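Local coordinates for NikO protein (Streptomyces tendae, PDB 4FQD) that transfers an enolpyruvyl group in nikkomycin biosynthesis, probably taking it from phosphoenolpyruvate as MurA enzymes do, at residues A[148-153]-A[173-178]; A[221-226]-A[290-295]; A[234-239]-A[244-249]; A[269-274]-A[442-447]; A[410-415]-A[432-437]. The protein carries 4 engineered substitutions. One frame throughout, in Å; residues are numbered along the deposited sequence. Where two conformers were deposited one is given.

Contact 1: residues A[148-153]-A[173-178]; sequences MGRFGV and CTIDML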
# COMPACT_ATOMS: atom_id res chain seq x y z
N MET A 148 17.27 10.04 -24.27
CA MET A 148 17.81 10.34 -25.60
C MET A 148 19.27 10.77 -25.52
O MET A 148 20.04 10.55 -26.46
CB MET A 148 16.97 11.43 -26.29
CG MET A 148 15.64 10.93 -26.83
SD MET A 148 14.67 12.22 -27.62
CE MET A 148 14.17 13.19 -26.20
N GLY A 149 19.65 11.36 -24.39
CA GLY A 149 21.02 11.78 -24.17
C GLY A 149 22.00 10.62 -24.15
O GLY A 149 23.17 10.77 -24.50
N ARG A 150 21.52 9.45 -23.73
CA ARG A 150 22.36 8.26 -23.67
C ARG A 150 22.61 7.69 -25.06
O ARG A 150 23.52 6.88 -25.25
CB ARG A 150 21.72 7.19 -22.78
CG ARG A 150 21.44 7.64 -21.36
CD ARG A 150 21.47 6.45 -20.42
NE ARG A 150 20.83 6.74 -19.14
CZ ARG A 150 20.82 5.91 -18.11
NH1 ARG A 150 21.41 4.73 -18.21
NH2 ARG A 150 20.21 6.25 -16.98
N PHE A 151 21.80 8.11 -26.02
CA PHE A 151 21.95 7.67 -27.40
C PHE A 151 22.79 8.67 -28.20
O PHE A 151 22.99 8.50 -29.40
CB PHE A 151 20.59 7.47 -28.08
CG PHE A 151 19.81 6.30 -27.54
CD1 PHE A 151 19.05 6.42 -26.39
CD2 PHE A 151 19.83 5.08 -28.20
CE1 PHE A 151 18.33 5.35 -25.90
CE2 PHE A 151 19.11 4.00 -27.71
CZ PHE A 151 18.36 4.14 -26.56
N GLY A 152 23.27 9.71 -27.53
CA GLY A 152 24.15 10.68 -28.15
C GLY A 152 23.49 12.00 -28.51
O GLY A 152 24.12 12.86 -29.13
N VAL A 153 22.23 12.17 -28.13
CA VAL A 153 21.50 13.40 -28.41
C VAL A 153 21.95 14.54 -27.50
O VAL A 153 21.98 14.39 -26.27
CB VAL A 153 19.98 13.21 -28.29
CG1 VAL A 153 19.25 14.53 -28.45
CG2 VAL A 153 19.49 12.20 -29.31
N CYS A 173 22.92 1.66 -26.48
CA CYS A 173 23.25 1.78 -25.06
C CYS A 173 22.58 0.67 -24.24
O CYS A 173 21.64 0.03 -24.69
CB CYS A 173 22.84 3.16 -24.54
SG CYS A 173 23.37 3.52 -22.85
N THR A 174 23.09 0.45 -23.03
CA THR A 174 22.50 -0.52 -22.11
C THR A 174 21.94 0.22 -20.90
O THR A 174 22.70 0.75 -20.09
CB THR A 174 23.54 -1.54 -21.64
OG1 THR A 174 24.11 -2.21 -22.78
CG2 THR A 174 22.91 -2.57 -20.71
N ILE A 175 20.62 0.27 -20.79
CA ILE A 175 19.98 1.05 -19.74
C ILE A 175 19.12 0.21 -18.81
O ILE A 175 18.36 -0.65 -19.25
CB ILE A 175 19.07 2.14 -20.34
CG1 ILE A 175 19.75 2.84 -21.52
CG2 ILE A 175 18.67 3.15 -19.26
CD1 ILE A 175 18.87 3.88 -22.19
N ASP A 176 19.26 0.46 -17.51
CA ASP A 176 18.35 -0.10 -16.52
C ASP A 176 17.24 0.92 -16.29
O ASP A 176 17.49 2.03 -15.82
CB ASP A 176 19.08 -0.38 -15.21
CG ASP A 176 18.31 -1.31 -14.30
OD1 ASP A 176 17.07 -1.39 -14.43
OD2 ASP A 176 18.94 -1.97 -13.44
N MET A 177 16.01 0.55 -16.63
CA MET A 177 14.88 1.47 -16.56
C MET A 177 14.52 1.88 -15.13
O MET A 177 13.73 2.81 -14.93
CB MET A 177 13.65 0.89 -17.27
CG MET A 177 13.82 0.81 -18.77
SD MET A 177 14.15 2.44 -19.45
CE MET A 177 15.45 2.07 -20.60
N LEU A 178 15.09 1.19 -14.15
CA LEU A 178 14.87 1.55 -12.75
C LEU A 178 15.55 2.87 -12.41
O LEU A 178 15.30 3.46 -11.36
CB LEU A 178 15.36 0.43 -11.83
CG LEU A 178 14.64 -0.91 -11.97
CD1 LEU A 178 15.09 -1.89 -10.90
CD2 LEU A 178 13.13 -0.71 -11.93
O HOH W 1 21.50 2.40 -16.55
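Ile175 meets Arg150 and Phe151 with different branches, and no direct hydrogen bond joins the two segments. In the apolar part, Ile175 CG2 sits over one face of the Arg150 guanidinium, offset toward its rim and 3.3 Å from Arg150 NH1, while Ile175 CD1 comes within 4.1 Å of Arg150 CD. The same CD1 reaches Phe151 CE1 at 4.0 Å, with the two side chains crossing at about a right angle. A branched residue suits this place because one methyl covers the charged end of the arginine and the other meets the phenyl ring. Beside them, Cys173 CB lies 3.8 Å from Arg150 O. The arginine chain, extended from CG to NE (chi2 -152°), carries its guanidinium across to Ile175.

The polar links are indirect. A water in the guanidinium plane accepts from Arg150 NH1 at 2.9 Å and from Asp176 N at 3.1 Å, tying the side chain to the strand backbone, while Arg150 NH2 forms a salt bridge with Asp179. A leucine in place of Arg150 would probably leave Asp179 without its ionic mate and the water less firmly held at Asp176 N.

At Gly152 the chain leaves the helix through a Schellman motif, whose positive phi suits glycine, and Met148 O takes Phe151 N and Val153 N from opposite faces of its plane. The contact thus sets the end of helix 142-149 against the outermost strand, 174-176, of a mixed sheet, with Phe151 also resting on Met202 of helix 192-204 and Thr210 of strand 209-213.

Contact 2: residues A[221-226]-A[290-295]; sequences VTDMVT and IDRAVH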
# COMPACT_ATOMS: atom_id res chain seq x y z
N VAL A 221 3.17 0.12 -23.44
CA VAL A 221 4.48 -0.16 -24.02
C VAL A 221 4.44 -1.45 -24.84
O VAL A 221 5.03 -1.53 -25.92
CB VAL A 221 5.55 -0.27 -22.92
CG1 VAL A 221 6.83 -0.89 -23.47
CG2 VAL A 221 5.83 1.09 -22.31
N THR A 222 3.74 -2.45 -24.32
CA THR A 222 3.65 -3.77 -24.95
C THR A 222 3.17 -3.71 -26.40
O THR A 222 3.75 -4.35 -27.28
CB THR A 222 2.73 -4.71 -24.14
OG1 THR A 222 3.45 -5.24 -23.02
CG2 THR A 222 2.24 -5.87 -25.00
N ASP A 223 2.13 -2.92 -26.65
CA ASP A 223 1.57 -2.81 -27.99
C ASP A 223 2.51 -2.08 -28.96
O ASP A 223 2.52 -2.38 -30.15
CB ASP A 223 0.20 -2.13 -27.97
CG ASP A 223 -0.87 -3.00 -27.34
OD1 ASP A 223 -0.65 -4.23 -27.25
OD2 ASP A 223 -1.92 -2.47 -26.94
N MET A 224 3.30 -1.14 -28.45
CA MET A 224 4.25 -0.43 -29.28
C MET A 224 5.36 -1.38 -29.75
O MET A 224 5.87 -1.25 -30.86
CB MET A 224 4.86 0.77 -28.55
CG MET A 224 5.73 1.65 -29.44
SD MET A 224 6.45 3.07 -28.61
CE MET A 224 7.60 2.27 -27.49
N VAL A 225 5.71 -2.33 -28.89
CA VAL A 225 6.69 -3.36 -29.24
C VAL A 225 6.20 -4.16 -30.44
O VAL A 225 6.95 -4.43 -31.37
CB VAL A 225 6.95 -4.31 -28.05
CG1 VAL A 225 7.74 -5.53 -28.50
CG2 VAL A 225 7.68 -3.57 -26.94
N THR A 226 4.92 -4.54 -30.40
CA THR A 226 4.31 -5.29 -31.49
C THR A 226 4.31 -4.48 -32.78
O THR A 226 4.57 -5.01 -33.86
CB THR A 226 2.87 -5.72 -31.14
OG1 THR A 226 2.88 -6.51 -29.95
CG2 THR A 226 2.26 -6.53 -32.28
N ILE A 290 -11.57 -6.99 -25.58
CA ILE A 290 -11.65 -6.36 -24.27
C ILE A 290 -11.09 -7.29 -23.19
O ILE A 290 -10.77 -6.84 -22.08
CB ILE A 290 -13.09 -5.95 -23.92
CG1 ILE A 290 -13.10 -4.84 -22.87
CG2 ILE A 290 -13.90 -7.16 -23.45
CD1 ILE A 290 -14.49 -4.32 -22.54
N ASP A 291 -10.99 -8.58 -23.50
CA ASP A 291 -10.41 -9.55 -22.59
C ASP A 291 -8.94 -9.23 -22.33
O ASP A 291 -8.43 -9.44 -21.22
CB ASP A 291 -10.56 -10.97 -23.12
CG ASP A 291 -10.16 -11.10 -24.58
OD1 ASP A 291 -9.57 -10.14 -25.13
OD2 ASP A 291 -10.43 -12.16 -25.18
N ARG A 292 -8.26 -8.71 -23.35
CA ARG A 292 -6.88 -8.26 -23.21
C ARG A 292 -6.81 -7.06 -22.28
O ARG A 292 -5.88 -6.93 -21.48
CB ARG A 292 -6.28 -7.90 -24.57
CG ARG A 292 -5.88 -9.10 -25.40
CD ARG A 292 -5.37 -8.68 -26.77
NE ARG A 292 -4.28 -7.71 -26.68
CZ ARG A 292 -4.29 -6.52 -27.27
NH1 ARG A 292 -5.34 -6.15 -28.00
NH2 ARG A 292 -3.26 -5.70 -27.13
N ALA A 293 -7.80 -6.17 -22.39
CA ALA A 293 -7.88 -5.00 -21.53
C ALA A 293 -8.10 -5.43 -20.08
O ALA A 293 -7.49 -4.88 -19.17
CB ALA A 293 -9.01 -4.09 -21.99
N VAL A 294 -8.97 -6.42 -19.89
CA VAL A 294 -9.25 -6.95 -18.56
C VAL A 294 -8.01 -7.56 -17.92
O VAL A 294 -7.70 -7.29 -16.76
CB VAL A 294 -10.38 -8.01 -18.61
CG1 VAL A 294 -10.41 -8.82 -17.32
CG2 VAL A 294 -11.71 -7.34 -18.87
N HIS A 295 -7.30 -8.39 -18.69
CA HIS A 295 -6.09 -9.03 -18.20
C HIS A 295 -5.02 -8.01 -17.84
O HIS A 295 -4.25 -8.21 -16.90
CB HIS A 295 -5.54 -10.02 -19.23
CG HIS A 295 -4.24 -10.65 -18.83
ND1 HIS A 295 -3.03 -10.21 -19.31
CD2 HIS A 295 -3.97 -11.67 -17.98
CE1 HIS A 295 -2.06 -10.95 -18.78
NE2 HIS A 295 -2.61 -11.84 -17.97
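Asp223 and Arg292 reach toward each other from two helices and meet in a single salt bridge, with Asp223 OD1 3.0 Å from Arg292 NH2. This is the close part of the contact. The carboxylate comes to the edge of the guanidinium, near its plane, but the two planes are turned 52° apart, so the groups do not form a flat, two-pronged pair: the same NH2 lies 3.5 Å from Asp223 OD2. A bend in the arginine chain (chi3 54°) turns the guanidinium so that NH2 leads toward the aspartate.

Around the pair the contact is loose. The nearest CA atoms, those of Asp223 and Arg292, are 11.1 Å apart, and only 62 Å² of surface is buried. Arg292 is exposed to solvent, where a long, flexible side chain is well suited to spanning such a distance, whereas the shorter Asp223 is partly shielded. Its OD2 also has a weak hydrogen bond with Ser36 OG, and Ile262 touches both side chains of the bridge.

Helix 219-231 packs through Val221 and Met224 on helix 192-204, and helix 290-296 rests through Ile290 and Val294 on strand 317-320, in a different sheet. The bridge therefore probably spans the two globular domains of the EPSP synthase and MurA fold.

Contact 3: residues A[234-239]-A[244-249]; sequences DIEFAG and VIHGRG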
# COMPACT_ATOMS: atom_id res chain seq x y z
N ASP A 234 13.68 -5.56 -34.83
CA ASP A 234 13.92 -6.83 -34.16
C ASP A 234 14.02 -6.62 -32.66
O ASP A 234 15.09 -6.32 -32.13
CB ASP A 234 15.21 -7.47 -34.68
CG ASP A 234 15.49 -8.82 -34.04
OD1 ASP A 234 14.55 -9.46 -33.54
OD2 ASP A 234 16.67 -9.23 -34.04
N ILE A 235 12.90 -6.76 -31.97
CA ILE A 235 12.87 -6.61 -30.52
C ILE A 235 12.75 -7.98 -29.84
O ILE A 235 11.83 -8.75 -30.12
CB ILE A 235 11.71 -5.70 -30.09
CG1 ILE A 235 11.85 -4.32 -30.75
CG2 ILE A 235 11.68 -5.56 -28.58
CD1 ILE A 235 10.74 -3.37 -30.39
N GLU A 236 13.68 -8.27 -28.94
CA GLU A 236 13.76 -9.60 -28.34
C GLU A 236 13.59 -9.58 -26.83
O GLU A 236 14.20 -8.77 -26.14
CB GLU A 236 15.10 -10.23 -28.71
CG GLU A 236 15.43 -11.51 -28.00
CD GLU A 236 16.84 -11.97 -28.31
OE1 GLU A 236 17.54 -11.30 -29.10
OE2 GLU A 236 17.26 -13.01 -27.75
N PHE A 237 12.76 -10.48 -26.32
CA PHE A 237 12.58 -10.64 -24.88
C PHE A 237 13.53 -11.72 -24.38
O PHE A 237 13.13 -12.87 -24.18
CB PHE A 237 11.14 -11.03 -24.56
CG PHE A 237 10.13 -9.97 -24.90
CD1 PHE A 237 10.52 -8.67 -25.18
CD2 PHE A 237 8.78 -10.28 -24.93
CE1 PHE A 237 9.58 -7.70 -25.49
CE2 PHE A 237 7.84 -9.32 -25.24
CZ PHE A 237 8.24 -8.02 -25.52
N ALA A 238 14.80 -11.34 -24.19
CA ALA A 238 15.84 -12.27 -23.75
C ALA A 238 15.56 -12.87 -22.38
O ALA A 238 15.79 -14.06 -22.15
CB ALA A 238 17.19 -11.58 -23.75
N GLY A 239 15.06 -12.05 -21.47
CA GLY A 239 14.70 -12.50 -20.14
C GLY A 239 13.40 -11.87 -19.69
O GLY A 239 12.81 -11.07 -20.42
N VAL A 244 15.94 -6.70 -25.66
CA VAL A 244 17.05 -6.40 -26.54
C VAL A 244 16.56 -5.92 -27.91
O VAL A 244 15.82 -6.63 -28.59
CB VAL A 244 17.97 -7.62 -26.74
CG1 VAL A 244 19.07 -7.31 -27.74
CG2 VAL A 244 18.56 -8.06 -25.41
N ILE A 245 16.96 -4.72 -28.29
CA ILE A 245 16.59 -4.17 -29.59
C ILE A 245 17.78 -4.14 -30.54
O ILE A 245 18.68 -3.32 -30.40
CB ILE A 245 16.04 -2.73 -29.47
CG1 ILE A 245 14.91 -2.66 -28.44
CG2 ILE A 245 15.58 -2.23 -30.83
CD1 ILE A 245 15.33 -2.09 -27.11
N HIS A 246 17.79 -5.06 -31.50
CA HIS A 246 18.82 -5.07 -32.52
C HIS A 246 18.47 -4.03 -33.58
O HIS A 246 17.93 -4.36 -34.64
CB HIS A 246 18.95 -6.46 -33.14
CG HIS A 246 19.23 -7.53 -32.14
ND1 HIS A 246 20.45 -7.69 -31.52
CD2 HIS A 246 18.43 -8.51 -31.65
CE1 HIS A 246 20.40 -8.71 -30.69
NE2 HIS A 246 19.19 -9.23 -30.75
N GLY A 247 18.78 -2.77 -33.28
CA GLY A 247 18.41 -1.66 -34.14
C GLY A 247 19.16 -1.61 -35.45
O GLY A 247 20.38 -1.77 -35.49
N ARG A 248 18.42 -1.38 -36.53
CA ARG A 248 19.00 -1.28 -37.86
C ARG A 248 18.63 0.05 -38.51
O ARG A 248 18.63 0.18 -39.74
CB ARG A 248 18.55 -2.45 -38.74
CG ARG A 248 19.55 -3.59 -38.81
CD ARG A 248 18.87 -4.93 -39.01
NE ARG A 248 17.77 -4.87 -39.97
CZ ARG A 248 16.49 -5.03 -39.65
NH1 ARG A 248 16.14 -5.27 -38.40
NH2 ARG A 248 15.56 -4.96 -40.60
N GLY A 249 18.32 1.04 -37.68
CA GLY A 249 17.99 2.37 -38.16
C GLY A 249 16.58 2.49 -38.68
O GLY A 249 15.86 1.49 -38.76
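The imidazole of His246 meets Glu236 at its edge and has Val244 CG1 over one face, offset toward the rim. His246 NE2 donates to Glu236 OE1 at 3.1 Å, nearly in the ring plane and almost in line with the C-O bond of the carboxylate, whose own plane is turned 38° from the ring. Asp234 lies alongside the histidine and points the same way; its OD2 is 3.1 Å from His246 CD2, in an oblique position. The extended Glu236 chain is long enough to reach NE2, while the shorter Asp234, its CG opposite the backbone N (chi1 -179°), stays beside the ring carbon. Two nearby carboxylates would probably favour a positively charged imidazole. On its far nitrogen, ND1, the ring has a weak hydrogen bond with Thr209 OG1.

Backbone bonds join the strands. Glu236 and Val244 form a hydrogen-bonded antiparallel pair: Glu236 N reaches Val244 O at 2.7 Å, and Val244 N reaches Glu236 O at 2.7 Å. His246 N bonds to Asp234 O at 3.0 Å. Between these bonds Ile235 and Ile245 form a non-hydrogen-bonded pair, CG1 to CG1 at 4.2 Å, on the face where Ile235 also packs on helix 219-231.

This is a beta hairpin with a classic beta bulge, Ala238 and Gly239 facing Thr242. Within this chain strand 235-239 is outermost in a mixed sheet of the inverse beta/alpha barrel fold, while 242-248 pairs onward with strand 209-213.

Contact 4: residues A[269-274]-A[442-447]; sequences VTWICA and VEDLVK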
# COMPACT_ATOMS: atom_id res chain seq x y z
N VAL A 269 -12.68 0.67 -16.73
CA VAL A 269 -12.80 0.92 -15.30
C VAL A 269 -13.95 1.88 -15.02
O VAL A 269 -14.75 1.65 -14.11
CB VAL A 269 -11.50 1.51 -14.72
CG1 VAL A 269 -11.69 1.89 -13.26
CG2 VAL A 269 -10.35 0.52 -14.88
N THR A 270 -14.03 2.94 -15.82
CA THR A 270 -15.05 3.96 -15.66
C THR A 270 -16.46 3.40 -15.80
O THR A 270 -17.35 3.73 -15.02
CB THR A 270 -14.86 5.11 -16.68
OG1 THR A 270 -13.54 5.65 -16.55
CG2 THR A 270 -15.88 6.21 -16.45
N TRP A 271 -16.65 2.53 -16.79
CA TRP A 271 -17.97 1.95 -17.04
C TRP A 271 -18.35 0.89 -16.01
O TRP A 271 -19.52 0.74 -15.67
CB TRP A 271 -18.06 1.39 -18.46
CG TRP A 271 -18.12 2.44 -19.52
CD1 TRP A 271 -17.23 2.65 -20.53
CD2 TRP A 271 -19.13 3.45 -19.66
NE1 TRP A 271 -17.63 3.72 -21.30
CE2 TRP A 271 -18.79 4.22 -20.79
CE3 TRP A 271 -20.30 3.76 -18.95
CZ2 TRP A 271 -19.57 5.29 -21.22
CZ3 TRP A 271 -21.07 4.82 -19.38
CH2 TRP A 271 -20.70 5.58 -20.50
N ILE A 272 -17.35 0.16 -15.53
CA ILE A 272 -17.58 -0.82 -14.47
C ILE A 272 -18.03 -0.10 -13.20
O ILE A 272 -18.96 -0.54 -12.52
CB ILE A 272 -16.31 -1.65 -14.18
CG1 ILE A 272 -15.99 -2.56 -15.37
CG2 ILE A 272 -16.50 -2.49 -12.93
CD1 ILE A 272 -14.71 -3.34 -15.21
N CYS A 273 -17.37 1.01 -12.90
CA CYS A 273 -17.74 1.84 -11.76
C CYS A 273 -19.16 2.38 -11.92
O CYS A 273 -19.93 2.43 -10.96
CB CYS A 273 -16.75 3.00 -11.60
SG CYS A 273 -17.17 4.17 -10.29
N ALA A 274 -19.50 2.78 -13.14
CA ALA A 274 -20.82 3.32 -13.44
C ALA A 274 -21.90 2.25 -13.35
O ALA A 274 -22.97 2.48 -12.80
CB ALA A 274 -20.83 3.98 -14.81
N VAL A 442 -20.48 12.46 -21.63
CA VAL A 442 -21.80 12.98 -21.31
C VAL A 442 -22.87 12.36 -22.21
O VAL A 442 -23.90 11.88 -21.73
CB VAL A 442 -21.86 14.52 -21.42
CG1 VAL A 442 -23.29 15.01 -21.32
CG2 VAL A 442 -20.99 15.15 -20.34
N GLU A 443 -22.61 12.36 -23.51
CA GLU A 443 -23.55 11.80 -24.48
C GLU A 443 -23.79 10.32 -24.25
O GLU A 443 -24.93 9.84 -24.34
CB GLU A 443 -23.05 12.03 -25.91
CG GLU A 443 -23.93 11.41 -26.98
CD GLU A 443 -23.32 11.50 -28.36
OE1 GLU A 443 -23.00 12.63 -28.80
OE2 GLU A 443 -23.15 10.45 -29.01
N ASP A 444 -22.73 9.58 -23.94
CA ASP A 444 -22.83 8.15 -23.68
C ASP A 444 -23.65 7.86 -22.43
O ASP A 444 -24.42 6.90 -22.40
CB ASP A 444 -21.44 7.52 -23.57
CG ASP A 444 -20.74 7.42 -24.91
OD1 ASP A 444 -21.43 7.39 -25.94
OD2 ASP A 444 -19.49 7.36 -24.92
N LEU A 445 -23.48 8.69 -21.41
CA LEU A 445 -24.22 8.53 -20.16
C LEU A 445 -25.70 8.87 -20.35
O LEU A 445 -26.57 8.13 -19.90
CB LEU A 445 -23.61 9.40 -19.06
CG LEU A 445 -22.33 8.86 -18.41
CD1 LEU A 445 -21.72 9.90 -17.49
CD2 LEU A 445 -22.62 7.57 -17.66
N VAL A 446 -25.96 10.00 -21.00
CA VAL A 446 -27.33 10.43 -21.30
C VAL A 446 -28.06 9.35 -22.09
O VAL A 446 -29.26 9.12 -21.90
CB VAL A 446 -27.33 11.76 -22.10
CG1 VAL A 446 -28.70 12.03 -22.71
CG2 VAL A 446 -26.89 12.91 -21.20
N LYS A 447 -27.33 8.67 -22.97
CA LYS A 447 -27.87 7.59 -23.78
C LYS A 447 -28.36 6.44 -22.90
O LYS A 447 -29.26 5.69 -23.29
CB LYS A 447 -26.80 7.09 -24.75
CG LYS A 447 -27.34 6.30 -25.93
CD LYS A 447 -26.20 5.81 -26.81
CE LYS A 447 -25.33 6.96 -27.30
NZ LYS A 447 -24.16 6.47 -28.08
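Trp271 sets the far end of its six-membered ring against Asp444 and Leu445 of the other helix. The CB of Asp444 sits at the edge of the indole, near its plane, 3.7 Å from both Trp271 CH2 and Trp271 CZ2. Next to it, Leu445 CD2 approaches Trp271 CZ3 at 3.6 Å and Trp271 CH2 at 4.0 Å, in an oblique position. The backbones of the two segments stay well apart, and the large indole bridges the interval, which is why the bulkiest side chain suits this place. Its chi1 of -72° sets CG opposite the carbonyl carbon and carries the ring out from helix 265-278.

Asp444 takes part through its methylene. Its carboxylate plane is turned 53° from the indole, and the charge is met by other groups: Asp444 OD1 forms a salt bridge with Arg439 NH2, and Lys447 NZ, further along the same helix, lies 3.6 Å from Asp444 OD1 in a second salt bridge. The indole N-H has its own partner, Glu267 OE2, one turn earlier in its helix. Leucine suits the remaining position, as its other neighbours include Leu416 and Ile452, both apolar.

No hydrogen bond or salt bridge therefore joins the segments. They meet through carbon contacts, and because the indole N-H and the aspartate each have partners within or beside their own helix, the indole can be buried without leaving its N-H or the aspartate charge unmatched.

Contact 5: residues A[410-415]-A[432-437]; sequences RAAAVL and HHLARG. With SO4 (sulfate ion), chain D.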
# COMPACT_ATOMS: atom_id res chain seq x y z
N ARG A 410 -9.64 12.51 -15.02
CA ARG A 410 -10.32 11.47 -14.25
C ARG A 410 -11.16 12.07 -13.12
O ARG A 410 -12.11 11.45 -12.65
CB ARG A 410 -9.31 10.47 -13.69
CG ARG A 410 -8.41 9.85 -14.76
CD ARG A 410 -9.22 9.32 -15.93
NE ARG A 410 -8.37 8.86 -17.02
CZ ARG A 410 -8.83 8.45 -18.20
NH1 ARG A 410 -10.13 8.45 -18.44
NH2 ARG A 410 -7.98 8.05 -19.13
N ALA A 411 -10.81 13.28 -12.70
CA ALA A 411 -11.57 13.99 -11.68
C ALA A 411 -12.94 14.37 -12.21
O ALA A 411 -13.95 14.24 -11.51
CB ALA A 411 -10.82 15.22 -11.20
N ALA A 412 -12.98 14.85 -13.45
CA ALA A 412 -14.24 15.24 -14.08
C ALA A 412 -15.17 14.04 -14.24
O ALA A 412 -16.38 14.15 -14.07
CB ALA A 412 -13.97 15.89 -15.42
N ALA A 413 -14.59 12.90 -14.59
CA ALA A 413 -15.36 11.68 -14.81
C ALA A 413 -15.97 11.15 -13.52
O ALA A 413 -17.16 10.82 -13.47
CB ALA A 413 -14.50 10.62 -15.48
N VAL A 414 -15.16 11.06 -12.47
CA VAL A 414 -15.61 10.48 -11.21
C VAL A 414 -16.62 11.39 -10.49
O VAL A 414 -17.50 10.90 -9.77
CB VAL A 414 -14.43 10.13 -10.27
CG1 VAL A 414 -13.77 11.39 -9.73
CG2 VAL A 414 -14.89 9.22 -9.14
N LEU A 415 -16.50 12.70 -10.69
CA LEU A 415 -17.45 13.64 -10.11
C LEU A 415 -18.80 13.53 -10.81
O LEU A 415 -19.85 13.63 -10.18
CB LEU A 415 -16.92 15.07 -10.20
CG LEU A 415 -15.77 15.43 -9.26
CD1 LEU A 415 -15.37 16.89 -9.43
CD2 LEU A 415 -16.15 15.14 -7.82
N HIS A 432 -14.12 20.18 -19.58
CA HIS A 432 -13.45 20.15 -20.88
C HIS A 432 -12.33 19.11 -20.87
O HIS A 432 -11.84 18.71 -21.93
CB HIS A 432 -12.89 21.53 -21.22
CG HIS A 432 -11.89 22.04 -20.22
ND1 HIS A 432 -12.25 22.83 -19.15
CD2 HIS A 432 -10.55 21.87 -20.13
CE1 HIS A 432 -11.17 23.12 -18.44
NE2 HIS A 432 -10.12 22.55 -19.02
N HIS A 433 -11.93 18.69 -19.68
CA HIS A 433 -10.90 17.67 -19.52
C HIS A 433 -11.34 16.34 -20.10
O HIS A 433 -10.52 15.56 -20.58
CB HIS A 433 -10.53 17.50 -18.05
CG HIS A 433 -9.85 18.69 -17.44
ND1 HIS A 433 -8.64 19.16 -17.89
CD2 HIS A 433 -10.21 19.49 -16.41
CE1 HIS A 433 -8.28 20.21 -17.16
NE2 HIS A 433 -9.22 20.43 -16.26
N LEU A 434 -12.65 16.08 -20.06
CA LEU A 434 -13.21 14.81 -20.51
C LEU A 434 -12.92 14.49 -21.98
O LEU A 434 -12.83 13.33 -22.36
CB LEU A 434 -14.72 14.78 -20.28
CG LEU A 434 -15.22 14.75 -18.83
CD1 LEU A 434 -16.74 14.83 -18.79
CD2 LEU A 434 -14.73 13.49 -18.12
N ALA A 435 -12.77 15.53 -22.79
CA ALA A 435 -12.56 15.36 -24.23
C ALA A 435 -11.20 14.74 -24.54
O ALA A 435 -10.98 14.22 -25.63
CB ALA A 435 -12.71 16.69 -24.95
N ARG A 436 -10.29 14.79 -23.57
CA ARG A 436 -8.95 14.24 -23.75
C ARG A 436 -8.85 12.79 -23.32
O ARG A 436 -7.81 12.15 -23.49
CB ARG A 436 -7.92 15.09 -23.00
CG ARG A 436 -7.82 16.53 -23.48
CD ARG A 436 -6.76 17.31 -22.72
NE ARG A 436 -7.12 17.49 -21.31
CZ ARG A 436 -6.62 16.77 -20.31
NH1 ARG A 436 -5.73 15.81 -20.55
NH2 ARG A 436 -7.00 17.02 -19.07
N GLY A 437 -9.93 12.26 -22.76
CA GLY A 437 -9.95 10.88 -22.29
C GLY A 437 -11.12 10.08 -22.82
O GLY A 437 -11.03 8.86 -22.97
S SO4 D . -4.71 14.48 -16.70
O1 SO4 D . -4.80 13.16 -16.09
O2 SO4 D . -4.44 14.33 -18.13
O3 SO4 D . -5.98 15.19 -16.52
O4 SO4 D . -3.64 15.24 -16.07
O HOH W 2 -10.85 7.13 -20.47
O HOH W 3 -7.96 8.16 -21.90
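Arg436 NH2, on the segment whose Leu434 packs against Ala412, makes two hydrogen bonds: one to His433 ND1 at 2.9 Å and one to sulfate O3 at 3.3 Å. Arg436 NH1 adds a third, nearly straight (173°), to sulfate O2 at 3.1 Å. The bend in the arginine chain (chi3 -66°) folds the guanidinium back toward His433, whose ND1 lies in the guanidinium plane and, with the sulfate, helps to fix its rotation. Leu409 N, at the start of the neighbouring helix, also binds the ion, which probably came from the crystallisation liquor. A methionine in place of Arg436 would probably leave His433 ND1 without its donor and the sulfate held less firmly.

The segments themselves touch through carbon. Leu434 CD2 rests 3.7 Å from Ala412 CB and 3.9 Å from Ala413 CB; alanines suit this helix surface because their short side chains let the leucine come close to the backbone, 3.6 Å from Ala413 N.

One face of helix 409-419 is thus met by the loop and short 3-10 turn after strand 425-429. Leu434 and Ala413 both also touch Leu441 of helix 441-447, and Ala413 meets Phe346 of helix 344-351.

Contacts 4 and 5 are the buried ones; they lie close together, with centres about 12 Å apart, and both rely on carbon packing, an indole in one and a leucine on alanines in the other. Helix 441-447, which carries one side of contact 4, also touches Leu434 and Ala413 of contact 5 through Leu441. Contacts 1 and 3, on the opposite side of the chain's centre from these, reach the same mixed sheet at its two outermost strands and combine apolar packing with polar links, through a water in contact 1 and direct in contact 3. Contact 2 lies at the surface and consists of a lone salt bridge, yet its helix 219-231 packs on contact 3, with Val225 CG1 3.9 Å from Phe237 CZ.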